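Local coordinates for protein dermonecrotic toxin (Pasteurella multocida, PDB 2EBF) that is a mitogenic toxin that induces bone resorption and is linked to atrophic rhinitis in pigs, represented here by its C-terminal region, which carries a thiol protease-like catalytic triad, at residues Leu397-Ile402 and Asn454-Ala459; Pro581-Arg586 and Leu692-Leu697. All coordinates share one frame; numbering follows the deposited sequence.

How the interactions relate
The two contacts lie far apart in different parts of the toxin's C-terminal region, with centres about 61 Å from each other and nearest atoms about 47 Å apart, so neither touches the other. They follow in series along the chain. Interaction 1 comes first, in the C2 domain, where parallel strands 399-402 and 456-461 meet at one edge of a mixed sheet. Interaction 2, in the C3 domain, joins the start of helix 583-591 to the loop that leads into strand 697-700, an outer strand of a separate antiparallel sheet. With no shared sheet or helix, each contact belongs to its own domain, C3 probably being the one that carries the thiol protease-like triad.

Interaction 1. Residues Leu397-Ile402 and Asn454-Ala459; sequences LTEIAI and NIKFRA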
loop_
_atom_site.group_PDB
_atom_site.type_symbol
_atom_site.label_atom_id
_atom_site.label_comp_id
_atom_site.label_asym_id
_atom_site.label_seq_id
_atom_site.Cartn_x
_atom_site.Cartn_y
_atom_site.Cartn_z
ATOM N N LEU A 397 -16.136 11.668 28.710
ATOM C CA LEU A 397 -14.876 11.064 28.228
ATOM C C LEU A 397 -14.869 9.552 28.468
ATOM O O LEU A 397 -15.101 9.102 29.588
ATOM C CB LEU A 397 -13.656 11.691 28.929
ATOM C CG LEU A 397 -12.273 11.135 28.574
ATOM C CD1 LEU A 397 -11.809 11.650 27.205
ATOM C CD2 LEU A 397 -11.255 11.468 29.664
ATOM N N THR A 398 -14.606 8.778 27.416
ATOM C CA THR A 398 -14.574 7.314 27.551
ATOM C C THR A 398 -13.174 6.742 27.380
ATOM O O THR A 398 -12.878 5.669 27.900
ATOM C CB THR A 398 -15.519 6.600 26.537
ATOM O OG1 THR A 398 -15.174 6.981 25.204
ATOM C CG2 THR A 398 -16.979 6.957 26.798
ATOM N N GLU A 399 -12.313 7.457 26.656
ATOM C CA GLU A 399 -11.037 6.887 26.231
ATOM C C GLU A 399 -9.932 7.925 25.997
ATOM O O GLU A 399 -10.181 9.019 25.483
ATOM C CB GLU A 399 -11.258 6.062 24.956
ATOM C CG GLU A 399 -10.115 5.134 24.596
ATOM C CD GLU A 399 -10.541 4.010 23.653
ATOM O OE1 GLU A 399 -11.723 3.985 23.244
ATOM O OE2 GLU A 399 -9.688 3.148 23.330
ATOM N N ILE A 400 -8.710 7.544 26.373
ATOM C CA ILE A 400 -7.492 8.313 26.104
ATOM C C ILE A 400 -6.605 7.515 25.150
ATOM O O ILE A 400 -6.381 6.322 25.351
ATOM C CB ILE A 400 -6.696 8.590 27.409
ATOM C CG1 ILE A 400 -7.534 9.427 28.388
ATOM C CG2 ILE A 400 -5.340 9.259 27.104
ATOM C CD1 ILE A 400 -7.156 9.230 29.850
ATOM N N ALA A 401 -6.094 8.176 24.117
ATOM C CA ALA A 401 -5.257 7.502 23.134
ATOM C C ALA A 401 -3.976 8.277 22.915
ATOM O O ALA A 401 -3.991 9.508 22.885
ATOM C CB ALA A 401 -6.006 7.330 21.821
ATOM N N ILE A 402 -2.873 7.552 22.773
ATOM C CA ILE A 402 -1.584 8.174 22.543
ATOM C C ILE A 402 -0.821 7.455 21.432
ATOM O O ILE A 402 -0.817 6.221 21.357
ATOM C CB ILE A 402 -0.729 8.325 23.858
ATOM C CG1 ILE A 402 0.168 7.105 24.140
ATOM C CG2 ILE A 402 -1.610 8.704 25.066
ATOM C CD1 ILE A 402 -0.551 5.787 24.330
ATOM N N ASN A 454 -10.826 4.663 35.824
ATOM C CA ASN A 454 -11.502 3.684 34.964
ATOM C C ASN A 454 -11.861 4.218 33.570
ATOM O O ASN A 454 -12.982 4.043 33.083
ATOM C CB ASN A 454 -12.723 3.079 35.668
ATOM C CG ASN A 454 -12.366 2.429 36.989
ATOM O OD1 ASN A 454 -12.832 2.854 38.051
ATOM N ND2 ASN A 454 -11.529 1.395 36.937
ATOM N N ILE A 455 -10.888 4.879 32.952
ATOM C CA ILE A 455 -10.993 5.351 31.576
ATOM C C ILE A 455 -10.131 4.427 30.728
ATOM O O ILE A 455 -9.032 4.036 31.147
ATOM C CB ILE A 455 -10.494 6.822 31.445
ATOM C CG1 ILE A 455 -11.287 7.762 32.369
ATOM C CG2 ILE A 455 -10.541 7.312 29.991
ATOM C CD1 ILE A 455 -12.797 7.881 32.061
ATOM N N LYS A 456 -10.636 4.060 29.552
ATOM C CA LYS A 456 -9.872 3.251 28.593
ATOM C C LYS A 456 -8.611 3.973 28.145
ATOM O O LYS A 456 -8.627 5.187 27.948
ATOM C CB LYS A 456 -10.727 2.924 27.370
ATOM C CG LYS A 456 -11.848 1.949 27.654
ATOM C CD LYS A 456 -12.918 1.993 26.573
ATOM C CE LYS A 456 -12.451 1.344 25.279
ATOM N NZ LYS A 456 -12.001 -0.083 25.442
ATOM N N PHE A 457 -7.517 3.224 28.013
ATOM C CA PHE A 457 -6.252 3.752 27.519
ATOM C C PHE A 457 -5.811 2.947 26.298
ATOM O O PHE A 457 -5.688 1.719 26.357
ATOM C CB PHE A 457 -5.166 3.711 28.601
ATOM C CG PHE A 457 -3.921 4.483 28.242
ATOM C CD1 PHE A 457 -3.787 5.819 28.613
ATOM C CD2 PHE A 457 -2.886 3.880 27.529
ATOM C CE1 PHE A 457 -2.651 6.539 28.297
ATOM C CE2 PHE A 457 -1.745 4.592 27.208
ATOM C CZ PHE A 457 -1.627 5.932 27.588
ATOM N N ARG A 458 -5.574 3.648 25.195
ATOM C CA ARG A 458 -5.210 2.996 23.944
ATOM C C ARG A 458 -3.907 3.548 23.373
ATOM O O ARG A 458 -3.738 4.761 23.248
ATOM C CB ARG A 458 -6.341 3.175 22.926
ATOM C CG ARG A 458 -6.068 2.598 21.543
ATOM C CD ARG A 458 -7.317 2.704 20.668
ATOM N NE ARG A 458 -8.439 1.946 21.241
ATOM C CZ ARG A 458 -8.611 0.633 21.096
ATOM N NH1 ARG A 458 -7.742 -0.083 20.396
ATOM N NH2 ARG A 458 -9.656 0.031 21.660
ATOM N N ALA A 459 -2.994 2.644 23.026
ATOM C CA ALA A 459 -1.845 2.995 22.205
ATOM C C ALA A 459 -2.271 2.907 20.743
ATOM O O ALA A 459 -2.863 1.905 20.336
ATOM C CB ALA A 459 -0.699 2.049 22.460
HETATM O O HOH W 1 -12.163 1.504 22.234
HETATM O O HOH W 2 -9.251 0.708 24.820
#
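I402 presses its CD1 methyl against the F457 ring, 3.3 Å from CE2, and I400 brings CG2 to 4.0 Å from CE1 of the same ring. With chi1 at 90°, CG1 of I402 sits between backbone N and carbonyl carbon, which turns CD1 across to the neighbouring strand. This is the tight side: L446 and L447 of helix 442-452 and I414 of helix 407-418 close over it. Strand 456-461, outermost in the mixed sheet, pairs in parallel with 399-402 after a largely helical connection; I400 donates N to K456 O (2.8 Å) and accepts from R458 N (2.8 Å), and I402 N follows on to R458 O.

The other face is polar and wetter. E399, extended beyond CG, forms a salt bridge to R458 through NE alone, 2.7 Å from OE2 and on its syn side; the carboxylate and guanidinium planes stand 53° apart. One water joins E399 OE1 to R458 NH2; a second joins E399 OE2 to K456 NZ, which stays 4.5 Å from that oxygen. K456 bends round and lays CE 3.4 Å from E399 OE1. A buried carboxylate held this way by an arginine, with a lysine linked through water, probably stays ionised.

Interaction 2. Residues Pro581-Arg586 and Leu692-Leu697; sequences PTEQSR and LDTTIL
R586 grips D693 end-on with two nitrogens: NH1 donates to OD1 at 2.9 Å and NH2 to OD2 at 2.8 Å. Both bonds are nearly straight (173° and 169°) and use the syn lone pairs, and the two flat groups lie only 6° from coplanar. NH1 has a second acceptor, E583 OE2, at 3.0 Å, met on the anti side and tilted out of both planes, while E707 of helix 701-711 takes a salt bridge from NH2. E583 in turn gives its OE1 to K610, so the charges form a continuous network. Two waters also bridge D693: one from OD2 to P581 O, the other from OD1 to E583 N.

Around this polar centre the packing is modest. L697 lays CD1 over one face of the guanidinium, 3.3 Å from R586 NE, and P581 C lies more distantly over the opposite face, each toward the rim; the paired bonds to D693 fix the rotation of the group. T694 turns CG2 toward E583 and touches CD at 3.6 Å.

T582 and S585 form a capping box: S585 N donates to T582 OG1, and T582 N to S585 OG. A bidentate arginine–aspartate pair thus joins the capped N-terminus of helix 583-591 to the loop entering strand 697-700, an outermost strand of the antiparallel sheet of the C3 domain.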
loop_
_atom_site.group_PDB
_atom_site.type_symbol
_atom_site.label_atom_id
_atom_site.label_comp_id
_atom_site.label_asym_id
_atom_site.label_seq_id
_atom_site.Cartn_x
_atom_site.Cartn_y
_atom_site.Cartn_z
ATOM N N PRO A 581 -28.394 -11.373 -26.243
ATOM C CA PRO A 581 -29.214 -10.559 -25.351
ATOM C C PRO A 581 -30.576 -10.297 -25.987
ATOM O O PRO A 581 -30.700 -10.283 -27.217
ATOM C CB PRO A 581 -28.419 -9.253 -25.222
ATOM C CG PRO A 581 -27.464 -9.253 -26.344
ATOM C CD PRO A 581 -27.189 -10.661 -26.708
ATOM N N THR A 582 -31.589 -10.120 -25.147
ATOM C CA THR A 582 -32.938 -9.832 -25.609
ATOM C C THR A 582 -33.476 -8.654 -24.815
ATOM O O THR A 582 -32.882 -8.246 -23.816
ATOM C CB THR A 582 -33.887 -11.035 -25.407
ATOM O OG1 THR A 582 -33.907 -11.402 -24.021
ATOM C CG2 THR A 582 -33.453 -12.229 -26.253
ATOM N N GLU A 583 -34.611 -8.119 -25.251
ATOM C CA GLU A 583 -35.269 -7.059 -24.501
ATOM C C GLU A 583 -35.627 -7.549 -23.100
ATOM O O GLU A 583 -35.498 -6.801 -22.128
ATOM C CB GLU A 583 -36.485 -6.527 -25.259
ATOM C CG GLU A 583 -36.112 -5.678 -26.488
ATOM C CD GLU A 583 -35.459 -4.351 -26.119
ATOM O OE1 GLU A 583 -36.183 -3.335 -26.104
ATOM O OE2 GLU A 583 -34.236 -4.318 -25.840
ATOM N N GLN A 584 -36.031 -8.818 -23.009
ATOM C CA GLN A 584 -36.287 -9.469 -21.726
ATOM C C GLN A 584 -35.059 -9.463 -20.808
ATOM O O GLN A 584 -35.159 -9.065 -19.648
ATOM C CB GLN A 584 -36.812 -10.901 -21.930
ATOM C CG GLN A 584 -37.173 -11.613 -20.622
ATOM C CD GLN A 584 -37.868 -12.959 -20.818
ATOM O OE1 GLN A 584 -38.870 -13.249 -20.160
ATOM N NE2 GLN A 584 -37.336 -13.786 -21.716
ATOM N N SER A 585 -33.908 -9.884 -21.333
ATOM C CA SER A 585 -32.670 -9.926 -20.546
ATOM C C SER A 585 -32.187 -8.529 -20.167
ATOM O O SER A 585 -31.614 -8.328 -19.092
ATOM C CB SER A 585 -31.566 -10.699 -21.286
ATOM O OG SER A 585 -31.111 -10.008 -22.441
ATOM N N ARG A 586 -32.428 -7.564 -21.050
ATOM C CA ARG A 586 -32.028 -6.180 -20.809
ATOM C C ARG A 586 -32.885 -5.430 -19.779
ATOM O O ARG A 586 -32.441 -4.425 -19.227
ATOM C CB ARG A 586 -32.017 -5.394 -22.121
ATOM C CG ARG A 586 -31.022 -5.893 -23.153
ATOM C CD ARG A 586 -31.164 -5.103 -24.460
ATOM N NE ARG A 586 -30.358 -5.661 -25.547
ATOM C CZ ARG A 586 -30.846 -6.138 -26.689
ATOM N NH1 ARG A 586 -32.158 -6.132 -26.930
ATOM N NH2 ARG A 586 -30.018 -6.617 -27.608
ATOM N N LEU A 692 -35.203 -11.785 -33.509
ATOM C CA LEU A 692 -36.327 -10.865 -33.370
ATOM C C LEU A 692 -35.987 -9.619 -32.540
ATOM O O LEU A 692 -36.869 -9.005 -31.935
ATOM C CB LEU A 692 -37.555 -11.606 -32.822
ATOM C CG LEU A 692 -37.452 -12.439 -31.538
ATOM C CD1 LEU A 692 -38.050 -11.680 -30.358
ATOM C CD2 LEU A 692 -38.175 -13.776 -31.728
ATOM N N ASP A 693 -34.711 -9.239 -32.537
ATOM C CA ASP A 693 -34.248 -8.133 -31.700
ATOM C C ASP A 693 -34.795 -6.789 -32.170
ATOM O O ASP A 693 -35.036 -6.586 -33.362
ATOM C CB ASP A 693 -32.717 -8.089 -31.631
ATOM C CG ASP A 693 -32.207 -7.434 -30.356
ATOM O OD1 ASP A 693 -33.033 -7.016 -29.521
ATOM O OD2 ASP A 693 -30.975 -7.334 -30.181
ATOM N N THR A 694 -35.000 -5.893 -31.206
ATOM C CA THR A 694 -35.380 -4.500 -31.445
ATOM C C THR A 694 -34.350 -3.810 -32.361
ATOM O O THR A 694 -33.177 -4.170 -32.345
ATOM C CB THR A 694 -35.497 -3.742 -30.091
ATOM O OG1 THR A 694 -36.060 -2.446 -30.302
ATOM C CG2 THR A 694 -34.129 -3.583 -29.401
ATOM N N THR A 695 -34.796 -2.835 -33.154
ATOM C CA THR A 695 -33.911 -2.088 -34.059
ATOM C C THR A 695 -33.098 -1.000 -33.353
ATOM O O THR A 695 -32.036 -0.618 -33.827
ATOM C CB THR A 695 -34.695 -1.408 -35.197
ATOM O OG1 THR A 695 -35.785 -0.669 -34.637
ATOM C CG2 THR A 695 -35.234 -2.446 -36.181
ATOM N N ILE A 696 -33.610 -0.487 -32.240
ATOM C CA ILE A 696 -32.924 0.581 -31.510
ATOM C C ILE A 696 -32.555 0.070 -30.127
ATOM O O ILE A 696 -33.438 -0.261 -29.319
ATOM C CB ILE A 696 -33.796 1.870 -31.383
ATOM C CG1 ILE A 696 -34.228 2.383 -32.766
ATOM C CG2 ILE A 696 -33.058 2.962 -30.588
ATOM C CD1 ILE A 696 -35.400 3.361 -32.704
ATOM N N LEU A 697 -31.253 -0.010 -29.873
ATOM C CA LEU A 697 -30.730 -0.497 -28.599
ATOM C C LEU A 697 -30.586 0.619 -27.570
ATOM O O LEU A 697 -29.848 1.588 -27.783
ATOM C CB LEU A 697 -29.374 -1.190 -28.814
ATOM C CG LEU A 697 -28.652 -1.730 -27.571
ATOM C CD1 LEU A 697 -29.519 -2.719 -26.783
ATOM C CD2 LEU A 697 -27.338 -2.400 -27.972
HETATM O O HOH W 3 -29.418 -9.503 -29.747
HETATM O O HOH W 4 -33.306 -1.810 -26.367
HETATM O O HOH W 5 -35.199 -8.858 -28.031
#